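Local coordinates for ABC transporter binding protein AcbH (Actinoplanes, PDB 3OO8) that serves as the extracellular solute receptor of an ABC transporter and binds beta-D-galactopyranose with an exclusive preference, at residues Pro29-Ser34 / Pro82-Thr87; Thr56-Thr61 / Lys316-Tyr321. The protein carries 2 engineered substitutions. All blocks are in the same frame, centred on the assembly; numbering follows the deposited sequence.

Contact 1: Pro29-Ser34 / Pro82-Thr87; sequences PITFGS and PDSLAT
Leu85 covers one face of the Phe32 ring, its CB 3.6 Å from the ring centroid and 9° off the normal, a CH-pi contact; the backbone N of Thr87 lies at the ring edge, in plane. Phe45 meets the same ring edge-to-face from helix 39-56. Ile30 CD1 reaches Leu85 CD1 at 3.7 Å. Strands 30-34 and 85-87 run parallel, with Gly33 N donating to Leu85 O and Gly33 O accepting from Thr87 N, both at 2.9 Å. Asp83 OD2 presses on Gly33, 3.2 Å from Gly33 CA. Earlier in both segments, side chains supplement two weak backbone bonds, from Ser84 N and Leu85 N to Thr31 O: Thr31 N donates to Ser84 OG (3.2 Å), and Ser84 N also gives to Thr31 OG1 (3.3 Å). With OG beside its backbone N (chi1 -57°), Ser84 faces Thr31; a water bridges Thr31 OG1 and Ser84 OG, which also bonds to Lys310 O. Asp83 OD2 is hydrogen-bonded to Tyr77 OH and OD1 to Asn63 ND2. The chemistry is thus divided: apolar groups seal the Phe32 side, whereas the Thr31 and Ser84 hydroxyls, flanked by the Asp83 carboxylate, are likely to steady the turn entering strand 85-89.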
# COMPACT_ATOMS: atom_id res chain seq x y z
N PRO A 29 -2.50 -32.61 7.80
CA PRO A 29 -3.29 -31.54 7.12
C PRO A 29 -3.45 -30.28 7.97
O PRO A 29 -3.86 -30.36 9.13
CB PRO A 29 -4.67 -32.16 6.91
CG PRO A 29 -4.48 -33.63 7.05
CD PRO A 29 -3.23 -33.89 7.86
N ILE A 30 -3.12 -29.13 7.39
CA ILE A 30 -3.42 -27.85 8.04
C ILE A 30 -4.70 -27.23 7.51
O ILE A 30 -5.14 -27.56 6.42
CB ILE A 30 -2.24 -26.85 7.91
CG1 ILE A 30 -2.03 -26.40 6.46
CG2 ILE A 30 -0.96 -27.47 8.46
CD1 ILE A 30 -1.24 -25.07 6.31
N THR A 31 -5.29 -26.32 8.28
CA THR A 31 -6.35 -25.48 7.75
C THR A 31 -5.81 -24.08 7.48
O THR A 31 -4.84 -23.64 8.10
CB THR A 31 -7.55 -25.42 8.71
OG1 THR A 31 -7.10 -25.02 10.01
CG2 THR A 31 -8.21 -26.81 8.78
N PHE A 32 -6.46 -23.38 6.56
CA PHE A 32 -5.98 -22.08 6.14
C PHE A 32 -7.16 -21.13 6.08
O PHE A 32 -8.09 -21.32 5.29
CB PHE A 32 -5.35 -22.16 4.74
CG PHE A 32 -4.19 -21.23 4.55
CD1 PHE A 32 -2.98 -21.70 4.07
CD2 PHE A 32 -4.33 -19.87 4.83
CE1 PHE A 32 -1.90 -20.84 3.91
CE2 PHE A 32 -3.24 -18.99 4.65
CZ PHE A 32 -2.01 -19.51 4.21
N GLY A 33 -7.13 -20.09 6.90
CA GLY A 33 -8.18 -19.08 6.89
C GLY A 33 -7.87 -18.10 5.79
O GLY A 33 -6.80 -17.47 5.81
N SER A 34 -8.78 -17.99 4.82
CA SER A 34 -8.55 -17.15 3.67
C SER A 34 -9.62 -16.10 3.40
O SER A 34 -10.81 -16.43 3.31
CB SER A 34 -8.37 -18.03 2.42
OG SER A 34 -8.31 -17.24 1.24
N PRO A 82 -8.85 -20.34 15.68
CA PRO A 82 -8.45 -19.99 14.31
C PRO A 82 -7.84 -21.17 13.54
O PRO A 82 -7.52 -22.23 14.12
CB PRO A 82 -7.43 -18.88 14.54
CG PRO A 82 -6.76 -19.30 15.84
CD PRO A 82 -7.97 -19.71 16.68
N ASP A 83 -7.66 -20.97 12.24
CA ASP A 83 -7.01 -21.95 11.37
C ASP A 83 -5.50 -21.95 11.63
O ASP A 83 -4.99 -21.07 12.35
CB ASP A 83 -7.31 -21.60 9.91
CG ASP A 83 -8.79 -21.59 9.64
OD1 ASP A 83 -9.38 -22.69 9.54
OD2 ASP A 83 -9.36 -20.49 9.53
N SER A 84 -4.79 -22.88 11.00
CA SER A 84 -3.36 -23.07 11.24
C SER A 84 -2.52 -21.89 10.76
O SER A 84 -1.43 -21.60 11.29
CB SER A 84 -2.88 -24.32 10.48
OG SER A 84 -3.61 -25.49 10.85
N LEU A 85 -3.00 -21.33 9.65
CA LEU A 85 -2.43 -20.17 8.99
C LEU A 85 -3.59 -19.29 8.57
O LEU A 85 -4.71 -19.76 8.44
CB LEU A 85 -1.71 -20.60 7.70
CG LEU A 85 -0.41 -21.34 7.98
CD1 LEU A 85 0.32 -21.79 6.71
CD2 LEU A 85 0.52 -20.43 8.82
N ALA A 86 -3.32 -18.00 8.36
CA ALA A 86 -4.34 -17.11 7.83
C ALA A 86 -3.80 -15.98 6.94
O ALA A 86 -2.68 -15.57 7.04
CB ALA A 86 -5.19 -16.51 9.00
N THR A 87 -4.63 -15.52 6.03
CA THR A 87 -4.31 -14.36 5.26
C THR A 87 -4.37 -13.08 6.09
O THR A 87 -5.33 -12.86 6.82
CB THR A 87 -5.37 -14.17 4.18
OG1 THR A 87 -6.69 -14.24 4.77
CG2 THR A 87 -5.24 -15.27 3.12
O HOH W 1 -6.38 -26.89 11.92

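Contact 2: Thr56-Thr61 / Lys316-Tyr321; sequences TTVPVT and KKVLQY
Thr56 meets helix 312-322 with two groups: its methyl CG2 lies 3.7 Å from Tyr321 CB, and its backbone O accepts from Lys317 NZ at 3.1 Å. The tight part is apolar. Val318 points CG2 at Val58, 3.8 Å from Val58 CB and as near to CG1, the two side chains crossing obliquely; Val60 CG2 only brushes Val318 CG2 at 4.4 Å. The looser, more open side belongs to Lys317, whose chain bends at chi3 (62°) to bring the ammonium into the carbonyl plane of Thr56, on a lone pair. Thr57 OG1 bonds to Thr56 O at 2.7 Å, so two donors grip a carbonyl at the end of helix 39-56. Thr56 OG1 accepts from Val58 N (3.1 Å, 163°), an ST turn, and also bonds to Ala52 O. A valine in place of Thr56 would probably leave Val58 N without this acceptor and weaken the turn that presents Val58 to Val318. Tyr321 rests on Gln51, Ala52 and Ser55, and Ile30 of strand 30-34 touches Val58, Val60 and Val318; helix 312-322 thus packs on the end of helix 39-56, on the loop entering strand 60-64, and on strands 30-34 and 85-89 through Ile30 and Leu85.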
# COMPACT_ATOMS: atom_id res chain seq x y z
N THR A 56 5.80 -29.36 -0.33
CA THR A 56 6.12 -29.62 1.08
C THR A 56 5.55 -30.93 1.67
O THR A 56 5.96 -31.35 2.76
CB THR A 56 5.55 -28.48 1.99
OG1 THR A 56 4.12 -28.57 2.02
CG2 THR A 56 5.96 -27.07 1.52
N THR A 57 4.63 -31.55 0.95
CA THR A 57 3.84 -32.73 1.36
C THR A 57 2.67 -32.41 2.30
O THR A 57 1.82 -33.27 2.60
CB THR A 57 4.67 -33.96 1.87
OG1 THR A 57 4.97 -33.79 3.26
CG2 THR A 57 5.92 -34.21 1.05
N VAL A 58 2.57 -31.14 2.73
CA VAL A 58 1.56 -30.84 3.74
C VAL A 58 0.22 -30.61 3.09
O VAL A 58 0.08 -29.71 2.25
CB VAL A 58 1.95 -29.56 4.54
CG1 VAL A 58 0.79 -29.19 5.46
CG2 VAL A 58 3.28 -29.83 5.33
N PRO A 59 -0.79 -31.43 3.42
CA PRO A 59 -2.07 -31.16 2.75
C PRO A 59 -2.75 -29.95 3.38
O PRO A 59 -2.50 -29.65 4.54
CB PRO A 59 -2.89 -32.45 2.97
CG PRO A 59 -1.88 -33.47 3.49
CD PRO A 59 -0.82 -32.68 4.20
N VAL A 60 -3.55 -29.23 2.59
CA VAL A 60 -4.18 -27.99 3.06
C VAL A 60 -5.67 -27.97 2.76
O VAL A 60 -6.11 -28.25 1.64
CB VAL A 60 -3.56 -26.75 2.34
CG1 VAL A 60 -4.13 -25.43 2.86
CG2 VAL A 60 -2.03 -26.75 2.47
N THR A 61 -6.44 -27.58 3.78
CA THR A 61 -7.85 -27.26 3.58
C THR A 61 -8.04 -25.76 3.69
O THR A 61 -7.76 -25.19 4.74
CB THR A 61 -8.74 -27.96 4.65
OG1 THR A 61 -8.72 -29.36 4.38
CG2 THR A 61 -10.19 -27.48 4.49
N LYS A 316 4.37 -23.98 9.45
CA LYS A 316 5.64 -23.33 9.14
C LYS A 316 6.25 -23.83 7.84
O LYS A 316 6.88 -23.07 7.14
CB LYS A 316 6.62 -23.47 10.32
CG LYS A 316 6.28 -22.58 11.49
CD LYS A 316 7.18 -22.89 12.70
CE LYS A 316 6.88 -21.98 13.86
NZ LYS A 316 7.74 -22.37 15.05
N LYS A 317 6.06 -25.11 7.51
CA LYS A 317 6.62 -25.61 6.25
C LYS A 317 5.92 -24.95 5.08
O LYS A 317 6.54 -24.62 4.09
CB LYS A 317 6.46 -27.13 6.11
CG LYS A 317 7.30 -27.95 7.09
CD LYS A 317 7.32 -29.43 6.67
CE LYS A 317 7.97 -29.62 5.29
NZ LYS A 317 8.19 -31.05 4.86
N VAL A 318 4.61 -24.76 5.24
CA VAL A 318 3.80 -24.13 4.19
C VAL A 318 4.25 -22.66 4.06
O VAL A 318 4.38 -22.14 2.95
CB VAL A 318 2.29 -24.31 4.41
CG1 VAL A 318 1.49 -23.51 3.34
CG2 VAL A 318 1.90 -25.79 4.25
N LEU A 319 4.46 -21.98 5.19
CA LEU A 319 4.97 -20.61 5.10
C LEU A 319 6.32 -20.52 4.39
O LEU A 319 6.58 -19.58 3.65
CB LEU A 319 5.07 -19.98 6.49
CG LEU A 319 3.77 -19.58 7.20
CD1 LEU A 319 4.05 -19.09 8.64
CD2 LEU A 319 2.95 -18.50 6.43
N GLN A 320 7.23 -21.47 4.66
CA GLN A 320 8.51 -21.49 3.96
C GLN A 320 8.31 -21.54 2.46
O GLN A 320 9.01 -20.86 1.72
CB GLN A 320 9.37 -22.66 4.44
CG GLN A 320 9.83 -22.40 5.83
CD GLN A 320 10.56 -23.57 6.47
OE1 GLN A 320 10.87 -24.56 5.82
NE2 GLN A 320 10.86 -23.44 7.76
N TYR A 321 7.36 -22.35 2.01
CA TYR A 321 7.04 -22.43 0.58
C TYR A 321 6.48 -21.12 0.06
O TYR A 321 6.83 -20.65 -1.04
CB TYR A 321 6.09 -23.61 0.31
CG TYR A 321 5.59 -23.59 -1.12
CD1 TYR A 321 6.34 -24.18 -2.14
CD2 TYR A 321 4.44 -22.92 -1.46
CE1 TYR A 321 5.93 -24.10 -3.45
CE2 TYR A 321 4.02 -22.86 -2.74
CZ TYR A 321 4.77 -23.42 -3.72
OH TYR A 321 4.29 -23.30 -5.01

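How the contacts relate
Contact 1 is a buried strand pairing, whereas contact 2 is a partly buried packing of a helix against a loop. Strand 30-34 joins them: it lies between strands 85-89 and 60-64, with Phe32 N to Thr61 O and Ile30 O to Thr61 N as probable hydrogen bonds. Helix 312-322, one partner in contact 2, covers the apolar face of contact 1, Val318 reaching Ile30 and Leu319 packing on Leu85. Backbone bonds and a polar cluster dominate contact 1; in contact 2 valines, a threonine methyl and the lysine chain do the packing, and one lysine-to-carbonyl bond crosses on the more open side. Contact 1 ends near the galactose-binding residues Gln71 and His67; contact 2 lies away from them.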